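Adenylate cyclase-like protein (Chlamydia trachomatis, PDB 3GQS) is of unknown function but carries an FHA domain, a fold that in relatives recognises phosphothreonine peptides, within a longer protein that is probably membrane-bound. Local coordinates at residues 5-10 / 95-100; 19-24 / 52-57; 74-79 / 86-91; 26-31 / 46-51; 58-63 / 82-87. One frame throughout, in Å; residues are numbered along the deposited sequence. Where two conformers were deposited one is given.

Interaction 1: 5-10 / 95-100; sequences FLLKVL and TLFLLV
Leu7 CD1 sits over one face of the Phe97 ring, 4.0 Å from the ring centroid, in a CH-pi contact. Its chi1 of -179° sets CG anti to the backbone N, which brings that carbon beside Phe97 CD1. A branched leucine suits the spot because it reaches two neighbours at once: Leu7 CB also meets Leu99 CD2 at 3.8 Å. Leu99 CD1 in turn packs against Phe5 CD1 at 3.7 Å.

The face carrying Leu6, Lys8, Leu98 and Val100 is mixed in character and partly exposed. Lys8 and Leu98 run side by side and point the same way, with Lys8 CG tight against Leu98 CD1 at 3.5 Å; the aliphatic stem of the lysine lies by the leucine while its amine makes a weak, long ion pair with Glu18. Next to them, Leu6 CB touches Val100 CG2 at 3.8 Å.

Beneath the side chains, Leu6 with Val100 and Lys8 with Leu98 exchange backbone hydrogen bonds in both directions, the Lys8 N to Leu98 O bond measuring 2.8 Å. Leu10 N adds a fifth bond, to Leu96 O. Further out, Val60 and Ile62 of strand 60-64 press on Phe5, Phe97 and Leu99 from the second sheet of the sandwich. The chemistry thus divides by face: mainly apolar groups fill the interior, where the hydroxyl of buried Thr95 is satisfied by Asp42, whereas the partly exposed face combines leucine and valine with a charged chain.

Interaction 2: 19-24 / 52-57; sequences FHLDSG and IIIGND
A chi1 of -62° sets Leu21 CG anti to the carbonyl carbon, and a nearly straight chi2 of -177° carries CD1 on to Ile52 CG2, 4.0 Å away. In Ile54, CG2 is anti to the backbone N and lies 3.5 Å from Ser23 CA, while CD1 on the other branch approaches Leu21 CB. The Leu21 and Ile54 side chains meet at about a right angle. Beta-branched isoleucine serves well here, since its two arms reach Leu21 and Ser23, on either side of Asp22 in sequence.

Polar contacts are sparse. Gly24 N gives Ile54 O a short but weak hydrogen bond, 2.7 Å long and bent to 122° at the hydrogen. Asn56 OD1 comes within 3.3 Å of Gly24 CA, just where a side chain would otherwise project, and Gly24 has positive phi, so glycine fits on both counts. Ser23 takes the outer edge, a small polar residue suited to an exposed turn.

The contact joins the two sheets of the FHA sandwich where the chain leaves strand 18-21 and turns into strand 26-30. Tyr27 of that next strand packs on Leu21 and Ile54, and its hydroxyl is hydrogen-bonded to Asp22 N. Deeper in, Leu21 rests on Leu7 of strand 4-9 and on Ile38 of strand 38-39, while Ile52 reaches Val60 and Ile62 of strand 60-64.

Interaction 3: 74-79 / 86-91; sequences EGRKIE and ANQVVA
Glu74 and Val89 are joined by two hydrogen bonds. In the first, Glu74 N points at Val89 O, 2.9 Å away, almost straight at 172°. In the second, the carboxylate of the same glutamate turns back to the same valine: OE2 accepts from Val89 N at 3.1 Å through its anti lone pair, the one facing away from the other oxygen, with a more bent angle of 143°. Glutamate is long enough to use its main chain and its side-chain end on one residue, and it supplies an acceptor to a backbone N-H where the chain runs into strand 90-92. The bend at chi2, -100°, turns CD aside and so lets the carboxylate come round to that N-H.

These bonds sit at the end of a beta-hairpin in the FHA sandwich. Strand 72-73 pairs with strand 90-92 on one side and with strand 76-77 on the other; Glu74 and Gly75 link the hairpin arms with backbone angles close to those of a type I' turn. Both have positive phi, which glycine accepts most readily.

Van der Waals contact comes from Glu74 CG, 4.0 Å from Gln88 CG, where the two side chains meet at about a right angle. Glu74 OE2 also lies 3.4 Å from Gln88 CA.

Among polar groups that approach without a hydrogen bond, Gln88 NE2 stands at the edge of the Arg76 guanidinium, in its plane and 3.7 Å from NH1. Both nitrogens are donors. The other end of the amide is held elsewhere, with Gln88 OE1 accepting from Ser85 N.

Interaction 4: 26-31 / 46-51; sequences TYIVGS and SRQHAK. With PO4 (phosphate ion), chain C.
Val29 faces both His49 and Ala50 in a classic beta bulge. Val29 O accepts from His49 N at 2.9 Å and more weakly from Ala50 N, while Val29 N returns a 2.8 Å bond to Ala50 O. Ser46 to His49 forms the Ser-x-x-His signature of FHA domains, set against Gly30. This glycine suits its place because its CA is close to the carbonyl oxygens of both Ser46 and Arg47, where a side chain would collide.

Ser31 N bonds to Ser46 O. His49 braces the Ser46 loop from within: ND1 accepts from Ser46 N, which lies close to the ring plane, at 3.2 Å, and the other ring nitrogen, NE2, is hydrogen-bonded to Gly70 O. On the outer side, Ile28 and Lys51 lie side by side, the lysine stem offering carbon to the isoleucine.

A phosphate ion, probably from the crystallisation liquor, is bound at the loop, a position consistent with the phosphothreonine pocket of FHA relatives. Ser46 OG donates to its O2 at 2.6 Å. The extended Arg47 chain runs alongside the ion and brings its guanidinium edge to it, and phosphate O4 is gripped twice by that residue, by backbone N at 3.0 Å and by NH1 at 2.9 Å.

Interaction 5: 58-63 / 82-87; sequences NSVLIE and STLSAN
Ser82 O receives the backbone N-H of Ile62 at 2.7 Å, nearly straight at 174°. Two carbons also gather round this oxygen: Leu61 CA at 3.4 Å, in a CA-H...O contact, and Ile62 CG2. The reverse bond, Ser82 N to Ile62 O, is 2.8 Å long and completes an antiparallel hydrogen-bonded pair. Two residues further along, Leu84 N donates to Val60 O at 3.0 Å, approaching from well above the carbonyl plane.

Side chains follow the alternation of the strand. Ile62 CG2 lies between its own backbone N and carbonyl carbon, which turns this branch toward the partner strand and brings it 4.0 Å from Leu84 CB. Both residues are buried and apolar, as befits the interior of the sandwich, and Val60 adds its compact branched side chain beside them, CB lying 3.4 Å from Leu84 O. Outward, Leu61 CD2 rests against the backbone of Ser82. The serine hydroxyl is held locally, Ser82 OG donating to Thr83 O at 3.2 Å, which suits a small polar residue at the margin of a sheet.

Strand 81-83 is the outermost strand on this side of its sheet, and strand 60-64 lies between it and strand 50-54, to which Leu61 and Glu63 are backbone-bonded. From the other sheet, Leu99 meets Val60 and Leu84, Phe97 meets Ile62, and Val90 meets both Ile62 and Leu84.

How the interactions relate
Interactions 1 and 3 belong to one sheet of the sandwich, 4 and 5 to the other, and interaction 2 spans the two. Interaction 2 meets interaction 1 through a probable hydrogen bond, Leu7 N to Phe19 O at 2.8 Å, and shares strand 50-54 with interaction 4. A probable hydrogen bond from Lys51 N to Glu63 O, 2.9 Å, similarly couples interaction 4 to interaction 5. Interactions 3 and 5 share Ala86 and Asn87, and another probable hydrogen bond, between Phe97 O and Val90 N at 2.7 Å, joins interaction 3 to interaction 1. The phosphate lies at interaction 4, whose centre is about 14 Å from that of interaction 1 and about 15 Å from each of the other three.

Interaction 1: 5-10 / 95-100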
# COMPACT_ATOMS: atom_id res chain seq x y z
N PHE A 5 -1.75 -11.88 -5.15
CA PHE A 5 -1.30 -10.47 -5.15
C PHE A 5 0.02 -10.30 -4.42
O PHE A 5 0.23 -10.90 -3.39
CB PHE A 5 -2.28 -9.52 -4.46
CG PHE A 5 -3.61 -9.37 -5.16
CD1 PHE A 5 -3.79 -8.42 -6.17
CD2 PHE A 5 -4.72 -10.16 -4.77
CE1 PHE A 5 -5.04 -8.27 -6.82
CE2 PHE A 5 -5.95 -10.01 -5.39
CZ PHE A 5 -6.12 -9.06 -6.42
N LEU A 6 0.84 -9.39 -4.93
CA LEU A 6 2.10 -9.03 -4.28
C LEU A 6 2.24 -7.52 -4.28
O LEU A 6 1.87 -6.87 -5.23
CB LEU A 6 3.32 -9.72 -4.94
CG LEU A 6 3.43 -11.24 -4.73
CD1 LEU A 6 3.00 -12.02 -6.02
CD2 LEU A 6 4.84 -11.62 -4.25
N LEU A 7 2.79 -6.97 -3.22
CA LEU A 7 3.02 -5.57 -3.17
C LEU A 7 4.50 -5.39 -3.56
O LEU A 7 5.37 -5.97 -2.92
CB LEU A 7 2.72 -4.99 -1.77
CG LEU A 7 2.91 -3.46 -1.63
CD1 LEU A 7 2.07 -2.84 -0.57
CD2 LEU A 7 4.31 -3.12 -1.34
N LYS A 8 4.79 -4.68 -4.62
CA LYS A 8 6.22 -4.40 -4.88
C LYS A 8 6.54 -2.91 -4.71
O LYS A 8 5.87 -2.05 -5.25
CB LYS A 8 6.75 -4.99 -6.19
CG LYS A 8 6.04 -4.67 -7.41
CD LYS A 8 6.81 -5.15 -8.69
CE LYS A 8 6.97 -6.69 -8.78
NZ LYS A 8 7.61 -7.17 -10.05
N VAL A 9 7.55 -2.62 -3.93
CA VAL A 9 8.08 -1.25 -3.80
C VAL A 9 9.00 -0.89 -5.00
O VAL A 9 9.95 -1.60 -5.28
CB VAL A 9 8.89 -1.11 -2.55
CG1 VAL A 9 9.54 0.35 -2.45
CG2 VAL A 9 8.04 -1.45 -1.33
N LEU A 10 8.69 0.23 -5.66
CA LEU A 10 9.32 0.68 -6.90
C LEU A 10 10.48 1.64 -6.68
O LEU A 10 11.40 1.68 -7.51
CB LEU A 10 8.30 1.37 -7.82
CG LEU A 10 7.08 0.49 -8.18
CD1 LEU A 10 5.93 1.23 -8.89
CD2 LEU A 10 7.56 -0.74 -8.97
N THR A 95 7.70 7.53 -1.64
CA THR A 95 7.77 6.12 -1.95
C THR A 95 6.65 5.70 -2.95
O THR A 95 5.54 6.18 -2.91
CB THR A 95 7.78 5.27 -0.65
OG1 THR A 95 9.00 5.53 0.06
CG2 THR A 95 7.67 3.78 -0.95
N LEU A 96 7.00 4.83 -3.87
CA LEU A 96 6.11 4.38 -4.93
C LEU A 96 5.95 2.88 -4.77
O LEU A 96 6.88 2.19 -4.46
CB LEU A 96 6.68 4.73 -6.31
CG LEU A 96 6.75 6.20 -6.74
CD1 LEU A 96 7.45 6.35 -8.17
CD2 LEU A 96 5.40 6.93 -6.70
N PHE A 97 4.74 2.39 -4.94
CA PHE A 97 4.51 0.95 -4.99
C PHE A 97 3.33 0.56 -5.83
O PHE A 97 2.51 1.40 -6.23
CB PHE A 97 4.40 0.35 -3.61
CG PHE A 97 3.11 0.62 -2.90
CD1 PHE A 97 1.98 -0.16 -3.14
CD2 PHE A 97 3.04 1.61 -1.94
CE1 PHE A 97 0.79 0.02 -2.45
CE2 PHE A 97 1.84 1.83 -1.25
CZ PHE A 97 0.71 1.01 -1.51
N LEU A 98 3.27 -0.71 -6.14
CA LEU A 98 2.09 -1.23 -6.85
C LEU A 98 1.84 -2.69 -6.54
O LEU A 98 2.70 -3.37 -5.96
CB LEU A 98 2.15 -1.00 -8.36
CG LEU A 98 3.17 -1.68 -9.25
CD1 LEU A 98 3.37 -3.15 -9.00
CD2 LEU A 98 2.65 -1.45 -10.64
N LEU A 99 0.63 -3.10 -6.88
CA LEU A 99 0.23 -4.48 -6.75
C LEU A 99 0.35 -5.10 -8.09
O LEU A 99 -0.07 -4.54 -9.10
CB LEU A 99 -1.24 -4.68 -6.28
CG LEU A 99 -1.59 -4.37 -4.82
CD1 LEU A 99 -2.64 -5.37 -4.34
CD2 LEU A 99 -0.33 -4.37 -3.87
N VAL A 100 0.91 -6.29 -8.06
CA VAL A 100 0.82 -7.21 -9.15
C VAL A 100 -0.07 -8.38 -8.75
O VAL A 100 -0.19 -8.73 -7.57
CB VAL A 100 2.20 -7.67 -9.60
CG1 VAL A 100 2.88 -6.51 -10.30
CG2 VAL A 100 3.01 -8.21 -8.39

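Interaction 2: 19-24 / 52-57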
# COMPACT_ATOMS: atom_id res chain seq x y z
N PHE A 19 6.21 -8.43 -1.33
CA PHE A 19 5.49 -9.13 -0.24
C PHE A 19 4.13 -9.67 -0.71
O PHE A 19 3.31 -8.95 -1.24
CB PHE A 19 5.29 -8.20 0.96
CG PHE A 19 5.07 -8.92 2.29
CD1 PHE A 19 5.92 -9.93 2.71
CD2 PHE A 19 4.02 -8.56 3.12
CE1 PHE A 19 5.74 -10.57 3.92
CE2 PHE A 19 3.82 -9.19 4.34
CZ PHE A 19 4.69 -10.20 4.74
N HIS A 20 3.92 -10.97 -0.52
CA HIS A 20 2.64 -11.63 -0.86
C HIS A 20 1.60 -11.14 0.12
O HIS A 20 1.79 -11.20 1.30
CB HIS A 20 2.80 -13.13 -0.75
CG HIS A 20 1.55 -13.91 -0.96
ND1 HIS A 20 1.33 -15.12 -0.34
CD2 HIS A 20 0.47 -13.70 -1.75
CE1 HIS A 20 0.17 -15.62 -0.72
NE2 HIS A 20 -0.38 -14.78 -1.58
N LEU A 21 0.54 -10.57 -0.42
CA LEU A 21 -0.55 -10.04 0.38
C LEU A 21 -1.70 -11.07 0.27
O LEU A 21 -2.24 -11.32 -0.81
CB LEU A 21 -0.98 -8.65 -0.13
CG LEU A 21 0.07 -7.52 -0.09
CD1 LEU A 21 -0.55 -6.21 -0.57
CD2 LEU A 21 0.67 -7.35 1.26
N ASP A 22 -2.02 -11.66 1.39
CA ASP A 22 -2.93 -12.88 1.45
C ASP A 22 -4.36 -12.47 1.25
O ASP A 22 -4.77 -11.38 1.68
CB ASP A 22 -2.78 -13.60 2.79
CG ASP A 22 -1.48 -14.39 2.92
OD1 ASP A 22 -0.96 -14.85 1.89
OD2 ASP A 22 -0.96 -14.61 4.05
N SER A 23 -5.16 -13.34 0.65
CA SER A 23 -6.57 -13.03 0.45
C SER A 23 -7.29 -13.08 1.81
O SER A 23 -7.03 -13.97 2.66
CB SER A 23 -7.22 -13.96 -0.59
OG SER A 23 -7.64 -15.14 0.02
N GLY A 24 -8.17 -12.12 2.04
CA GLY A 24 -8.84 -12.00 3.37
C GLY A 24 -7.98 -11.33 4.45
O GLY A 24 -8.32 -11.33 5.63
N ILE A 52 -4.15 -1.81 3.45
CA ILE A 52 -4.50 -2.53 2.23
C ILE A 52 -5.28 -3.77 2.64
O ILE A 52 -4.80 -4.60 3.38
CB ILE A 52 -3.23 -2.92 1.38
CG1 ILE A 52 -2.44 -1.66 1.05
CG2 ILE A 52 -3.61 -3.75 0.09
CD1 ILE A 52 -1.09 -1.94 0.28
N ILE A 53 -6.51 -3.84 2.18
CA ILE A 53 -7.42 -4.90 2.56
C ILE A 53 -7.66 -5.77 1.36
O ILE A 53 -8.19 -5.34 0.35
CB ILE A 53 -8.75 -4.32 3.06
CG1 ILE A 53 -8.52 -3.60 4.40
CG2 ILE A 53 -9.84 -5.43 3.22
CD1 ILE A 53 -9.31 -2.32 4.54
N ILE A 54 -7.26 -7.02 1.46
CA ILE A 54 -7.49 -7.94 0.36
C ILE A 54 -8.72 -8.73 0.73
O ILE A 54 -8.73 -9.46 1.71
CB ILE A 54 -6.31 -8.85 0.04
CG1 ILE A 54 -5.15 -7.98 -0.53
CG2 ILE A 54 -6.69 -9.89 -1.01
CD1 ILE A 54 -4.15 -7.72 0.42
N GLY A 55 -9.78 -8.51 -0.04
CA GLY A 55 -11.03 -9.21 0.16
C GLY A 55 -10.85 -10.64 -0.28
O GLY A 55 -9.86 -11.00 -0.90
N ASN A 56 -11.81 -11.47 0.05
CA ASN A 56 -11.70 -12.87 -0.29
C ASN A 56 -11.99 -13.18 -1.75
O ASN A 56 -11.81 -14.32 -2.17
CB ASN A 56 -12.56 -13.71 0.65
CG ASN A 56 -11.88 -13.91 1.99
OD1 ASN A 56 -10.68 -14.34 2.04
ND2 ASN A 56 -12.59 -13.55 3.07
N ASP A 57 -12.37 -12.17 -2.53
CA ASP A 57 -12.78 -12.42 -3.92
C ASP A 57 -12.00 -11.65 -5.01
O ASP A 57 -12.59 -11.15 -5.96
CB ASP A 57 -14.29 -12.16 -4.08

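Interaction 3: 74-79 / 86-91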
# COMPACT_ATOMS: atom_id res chain seq x y z
N GLU A 74 -2.38 6.69 -8.90
CA GLU A 74 -2.33 7.13 -10.31
C GLU A 74 -2.66 8.60 -10.41
O GLU A 74 -3.60 9.01 -11.12
CB GLU A 74 -3.34 6.33 -11.12
CG GLU A 74 -3.10 4.83 -11.15
CD GLU A 74 -2.41 4.37 -12.42
OE1 GLU A 74 -2.90 4.72 -13.48
OE2 GLU A 74 -1.39 3.65 -12.34
N GLY A 75 -1.93 9.41 -9.65
CA GLY A 75 -2.13 10.86 -9.70
C GLY A 75 -3.28 11.49 -8.93
O GLY A 75 -3.45 12.70 -8.99
N ARG A 76 -4.08 10.71 -8.21
CA ARG A 76 -5.20 11.31 -7.44
C ARG A 76 -5.17 10.95 -5.95
O ARG A 76 -4.99 9.80 -5.59
CB ARG A 76 -6.56 10.97 -8.07
CG ARG A 76 -7.24 9.72 -7.56
CD ARG A 76 -8.26 9.12 -8.54
NE ARG A 76 -8.27 7.66 -8.34
CZ ARG A 76 -7.57 6.77 -9.06
NH1 ARG A 76 -7.65 5.48 -8.75
NH2 ARG A 76 -6.81 7.14 -10.10
N LYS A 77 -5.32 11.98 -5.12
CA LYS A 77 -5.32 11.83 -3.67
C LYS A 77 -6.65 11.26 -3.20
O LYS A 77 -7.66 11.89 -3.36
CB LYS A 77 -5.10 13.19 -3.01
CG LYS A 77 -4.58 13.07 -1.64
CD LYS A 77 -4.41 14.47 -1.09
CE LYS A 77 -2.98 14.61 -0.53
NZ LYS A 77 -3.07 15.41 0.76
N ILE A 78 -6.64 10.06 -2.66
CA ILE A 78 -7.92 9.43 -2.30
C ILE A 78 -8.51 10.13 -1.05
O ILE A 78 -7.77 10.49 -0.11
CB ILE A 78 -7.85 7.86 -2.14
CG1 ILE A 78 -7.15 7.45 -0.85
CG2 ILE A 78 -7.17 7.24 -3.37
CD1 ILE A 78 -7.17 5.96 -0.58
N GLU A 79 -9.83 10.32 -1.08
CA GLU A 79 -10.57 11.14 -0.10
C GLU A 79 -10.98 10.35 1.15
O GLU A 79 -11.32 10.95 2.17
CB GLU A 79 -11.79 11.80 -0.75
N ALA A 86 -4.83 -4.15 -9.70
CA ALA A 86 -3.51 -4.60 -10.14
C ALA A 86 -2.90 -3.53 -11.09
O ALA A 86 -3.60 -2.85 -11.81
CB ALA A 86 -3.60 -5.99 -10.84
N ASN A 87 -1.59 -3.35 -10.98
CA ASN A 87 -0.77 -2.52 -11.90
C ASN A 87 -0.94 -1.01 -11.73
O ASN A 87 -0.48 -0.25 -12.56
CB ASN A 87 -1.00 -2.91 -13.39
CG ASN A 87 -0.93 -4.41 -13.65
OD1 ASN A 87 -1.51 -4.89 -14.62
ND2 ASN A 87 -0.23 -5.14 -12.81
N GLN A 88 -1.59 -0.57 -10.65
CA GLN A 88 -1.81 0.86 -10.38
C GLN A 88 -0.75 1.43 -9.41
O GLN A 88 -0.68 1.01 -8.29
CB GLN A 88 -3.20 1.07 -9.75
CG GLN A 88 -4.40 1.06 -10.70
CD GLN A 88 -5.69 1.49 -9.99
OE1 GLN A 88 -6.08 0.93 -8.96
NE2 GLN A 88 -6.36 2.50 -10.54
N VAL A 89 0.06 2.40 -9.85
CA VAL A 89 1.04 3.05 -8.95
C VAL A 89 0.35 3.81 -7.78
O VAL A 89 -0.51 4.64 -7.98
CB VAL A 89 2.01 4.01 -9.69
CG1 VAL A 89 3.04 4.58 -8.72
CG2 VAL A 89 2.72 3.29 -10.88
N VAL A 90 0.75 3.45 -6.57
CA VAL A 90 0.42 4.17 -5.34
C VAL A 90 1.65 4.93 -4.80
O VAL A 90 2.71 4.33 -4.61
CB VAL A 90 -0.07 3.23 -4.21
CG1 VAL A 90 -0.45 4.05 -2.99
CG2 VAL A 90 -1.28 2.35 -4.67
N ALA A 91 1.47 6.22 -4.56
CA ALA A 91 2.49 7.09 -3.95
C ALA A 91 2.15 7.37 -2.44
O ALA A 91 1.08 7.86 -2.12
CB ALA A 91 2.57 8.40 -4.71

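Interaction 4: 26-31 / 46-51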
# COMPACT_ATOMS: atom_id res chain seq x y z
N THR A 26 -5.50 -7.93 5.90
CA THR A 26 -5.33 -6.48 5.93
C THR A 26 -3.88 -6.19 6.31
O THR A 26 -3.36 -6.80 7.23
CB THR A 26 -6.21 -5.86 7.01
OG1 THR A 26 -7.60 -6.22 6.77
CG2 THR A 26 -6.05 -4.34 7.10
N TYR A 27 -3.25 -5.22 5.64
CA TYR A 27 -1.84 -4.91 5.89
C TYR A 27 -1.66 -3.40 6.04
O TYR A 27 -2.12 -2.63 5.26
CB TYR A 27 -0.95 -5.40 4.73
CG TYR A 27 -0.93 -6.90 4.53
CD1 TYR A 27 0.14 -7.67 4.94
CD2 TYR A 27 -1.95 -7.52 3.86
CE1 TYR A 27 0.15 -9.03 4.72
CE2 TYR A 27 -1.95 -8.89 3.67
CZ TYR A 27 -0.92 -9.63 4.11
OH TYR A 27 -0.96 -11.01 3.89
N ILE A 28 -0.96 -3.00 7.05
CA ILE A 28 -0.73 -1.59 7.29
C ILE A 28 0.65 -1.25 6.75
O ILE A 28 1.59 -1.94 7.04
CB ILE A 28 -0.77 -1.31 8.77
CG1 ILE A 28 -2.20 -1.63 9.32
CG2 ILE A 28 -0.38 0.12 9.08
CD1 ILE A 28 -2.30 -1.61 10.89
N VAL A 29 0.73 -0.20 5.97
CA VAL A 29 2.02 0.24 5.40
C VAL A 29 2.42 1.52 6.17
O VAL A 29 1.67 2.43 6.26
CB VAL A 29 1.92 0.51 3.87
CG1 VAL A 29 3.35 1.02 3.25
CG2 VAL A 29 1.42 -0.73 3.14
N GLY A 30 3.59 1.53 6.76
CA GLY A 30 4.05 2.73 7.45
C GLY A 30 5.53 2.68 7.74
O GLY A 30 6.21 1.75 7.34
N SER A 31 6.01 3.69 8.47
CA SER A 31 7.42 3.82 8.85
C SER A 31 7.76 3.27 10.23
O SER A 31 8.95 3.05 10.50
CB SER A 31 7.86 5.29 8.77
OG SER A 31 7.01 6.17 9.50
N SER A 46 4.07 8.24 7.13
CA SER A 46 3.49 8.20 8.46
C SER A 46 3.79 6.87 9.19
O SER A 46 4.05 5.84 8.56
CB SER A 46 2.00 8.50 8.38
OG SER A 46 1.84 9.89 8.13
N ARG A 47 3.79 6.93 10.51
CA ARG A 47 4.08 5.76 11.34
C ARG A 47 3.18 4.60 10.89
O ARG A 47 3.62 3.48 10.67
CB ARG A 47 3.84 6.07 12.80
CG ARG A 47 4.85 7.01 13.39
CD ARG A 47 4.46 7.55 14.76
NE ARG A 47 5.40 8.56 15.23
CZ ARG A 47 5.39 9.86 14.89
NH1 ARG A 47 4.48 10.38 14.09
NH2 ARG A 47 6.27 10.68 15.43
N GLN A 48 1.93 4.94 10.68
CA GLN A 48 1.00 4.09 9.93
C GLN A 48 0.23 4.95 8.96
O GLN A 48 -0.42 5.90 9.30
CB GLN A 48 0.06 3.29 10.88
CG GLN A 48 -0.91 4.15 11.72
CD GLN A 48 -1.67 3.29 12.73
OE1 GLN A 48 -2.22 2.22 12.37
NE2 GLN A 48 -1.69 3.72 13.98
N HIS A 49 0.34 4.59 7.70
CA HIS A 49 0.02 5.50 6.66
C HIS A 49 -1.23 5.11 5.85
O HIS A 49 -2.10 5.93 5.56
CB HIS A 49 1.23 5.56 5.73
CG HIS A 49 1.17 6.68 4.74
ND1 HIS A 49 2.09 7.70 4.71
CD2 HIS A 49 0.30 6.93 3.73
CE1 HIS A 49 1.76 8.56 3.76
NE2 HIS A 49 0.67 8.11 3.14
N ALA A 50 -1.24 3.85 5.45
CA ALA A 50 -2.21 3.30 4.51
C ALA A 50 -2.49 1.89 4.95
O ALA A 50 -1.65 1.23 5.51
CB ALA A 50 -1.66 3.29 3.05
N LYS A 51 -3.69 1.43 4.63
CA LYS A 51 -4.09 0.08 4.93
C LYS A 51 -4.58 -0.58 3.68
O LYS A 51 -5.29 0.03 2.92
CB LYS A 51 -5.20 0.06 5.97
CG LYS A 51 -5.29 -1.28 6.61
CD LYS A 51 -5.47 -1.24 8.15
CE LYS A 51 -6.74 -0.71 8.57
NZ LYS A 51 -6.73 -0.52 10.10
P PO4 C . 2.18 10.55 11.50
O1 PO4 C . 0.74 10.49 11.09
O2 PO4 C . 2.89 11.05 10.22
O3 PO4 C . 2.38 11.51 12.66
O4 PO4 C . 2.84 9.30 11.99

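Interaction 5: 58-63 / 82-87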
# COMPACT_ATOMS: atom_id res chain seq x y z
N ASN A 58 -10.69 -11.56 -4.88
CA ASN A 58 -9.87 -10.89 -5.92
C ASN A 58 -10.06 -9.37 -6.00
O ASN A 58 -9.70 -8.76 -7.02
CB ASN A 58 -10.17 -11.48 -7.31
N SER A 59 -10.61 -8.78 -4.94
CA SER A 59 -10.79 -7.34 -4.87
C SER A 59 -9.88 -6.74 -3.80
O SER A 59 -9.64 -7.34 -2.75
CB SER A 59 -12.22 -7.00 -4.55
OG SER A 59 -12.69 -7.91 -3.56
N VAL A 60 -9.39 -5.54 -4.06
CA VAL A 60 -8.53 -4.86 -3.12
C VAL A 60 -9.03 -3.47 -2.80
O VAL A 60 -9.49 -2.75 -3.66
CB VAL A 60 -7.07 -4.77 -3.63
CG1 VAL A 60 -6.17 -4.26 -2.53
CG2 VAL A 60 -6.57 -6.11 -4.09
N LEU A 61 -8.89 -3.09 -1.53
CA LEU A 61 -9.21 -1.73 -1.11
C LEU A 61 -8.00 -1.11 -0.49
O LEU A 61 -7.19 -1.76 0.16
CB LEU A 61 -10.38 -1.71 -0.11
CG LEU A 61 -11.77 -2.06 -0.67
CD1 LEU A 61 -12.73 -2.58 0.46
CD2 LEU A 61 -12.42 -0.86 -1.39
N ILE A 62 -7.86 0.18 -0.68
CA ILE A 62 -6.81 0.89 -0.00
C ILE A 62 -7.46 2.03 0.72
O ILE A 62 -8.48 2.56 0.32
CB ILE A 62 -5.72 1.41 -0.95
CG1 ILE A 62 -4.64 2.14 -0.14
CG2 ILE A 62 -6.34 2.31 -2.03
CD1 ILE A 62 -3.20 2.00 -0.73
N GLU A 63 -6.81 2.41 1.81
CA GLU A 63 -7.39 3.30 2.79
C GLU A 63 -6.30 4.17 3.36
O GLU A 63 -5.23 3.69 3.66
CB GLU A 63 -7.92 2.38 3.88
CG GLU A 63 -8.76 2.98 4.84
CD GLU A 63 -9.51 1.90 5.62
OE1 GLU A 63 -8.85 1.12 6.35
OE2 GLU A 63 -10.73 1.82 5.45
N SER A 82 -10.48 3.76 -1.25
CA SER A 82 -10.89 3.36 -2.62
C SER A 82 -10.42 1.98 -3.06
O SER A 82 -9.61 1.35 -2.40
CB SER A 82 -10.51 4.45 -3.64
OG SER A 82 -9.18 4.30 -4.13
N THR A 83 -10.99 1.53 -4.18
CA THR A 83 -10.58 0.34 -4.90
C THR A 83 -9.17 0.55 -5.42
O THR A 83 -8.80 1.63 -5.88
CB THR A 83 -11.52 0.07 -6.08
OG1 THR A 83 -12.79 -0.23 -5.55
CG2 THR A 83 -11.09 -1.11 -6.94
N LEU A 84 -8.39 -0.51 -5.33
CA LEU A 84 -7.03 -0.50 -5.85
C LEU A 84 -6.98 -1.69 -6.78
O LEU A 84 -7.34 -2.78 -6.39
CB LEU A 84 -6.01 -0.63 -4.74
CG LEU A 84 -4.55 -0.57 -5.18
CD1 LEU A 84 -4.14 0.82 -5.79
CD2 LEU A 84 -3.69 -0.94 -3.99
N SER A 85 -6.55 -1.45 -8.01
CA SER A 85 -6.47 -2.49 -9.03
C SER A 85 -5.01 -2.93 -9.24
O SER A 85 -4.06 -2.18 -8.95
CB SER A 85 -7.10 -2.00 -10.34
OG SER A 85 -8.51 -1.81 -10.18
N ALA A 86 -4.83 -4.15 -9.70
CA ALA A 86 -3.51 -4.60 -10.14
C ALA A 86 -2.90 -3.53 -11.09
O ALA A 86 -3.60 -2.85 -11.81
CB ALA A 86 -3.60 -5.99 -10.84
N ASN A 87 -1.59 -3.35 -10.98
CA ASN A 87 -0.77 -2.52 -11.90
C ASN A 87 -0.94 -1.01 -11.73
O ASN A 87 -0.48 -0.25 -12.56
CB ASN A 87 -1.00 -2.91 -13.39
CG ASN A 87 -0.93 -4.41 -13.65
OD1 ASN A 87 -1.51 -4.89 -14.62
ND2 ASN A 87 -0.23 -5.14 -12.81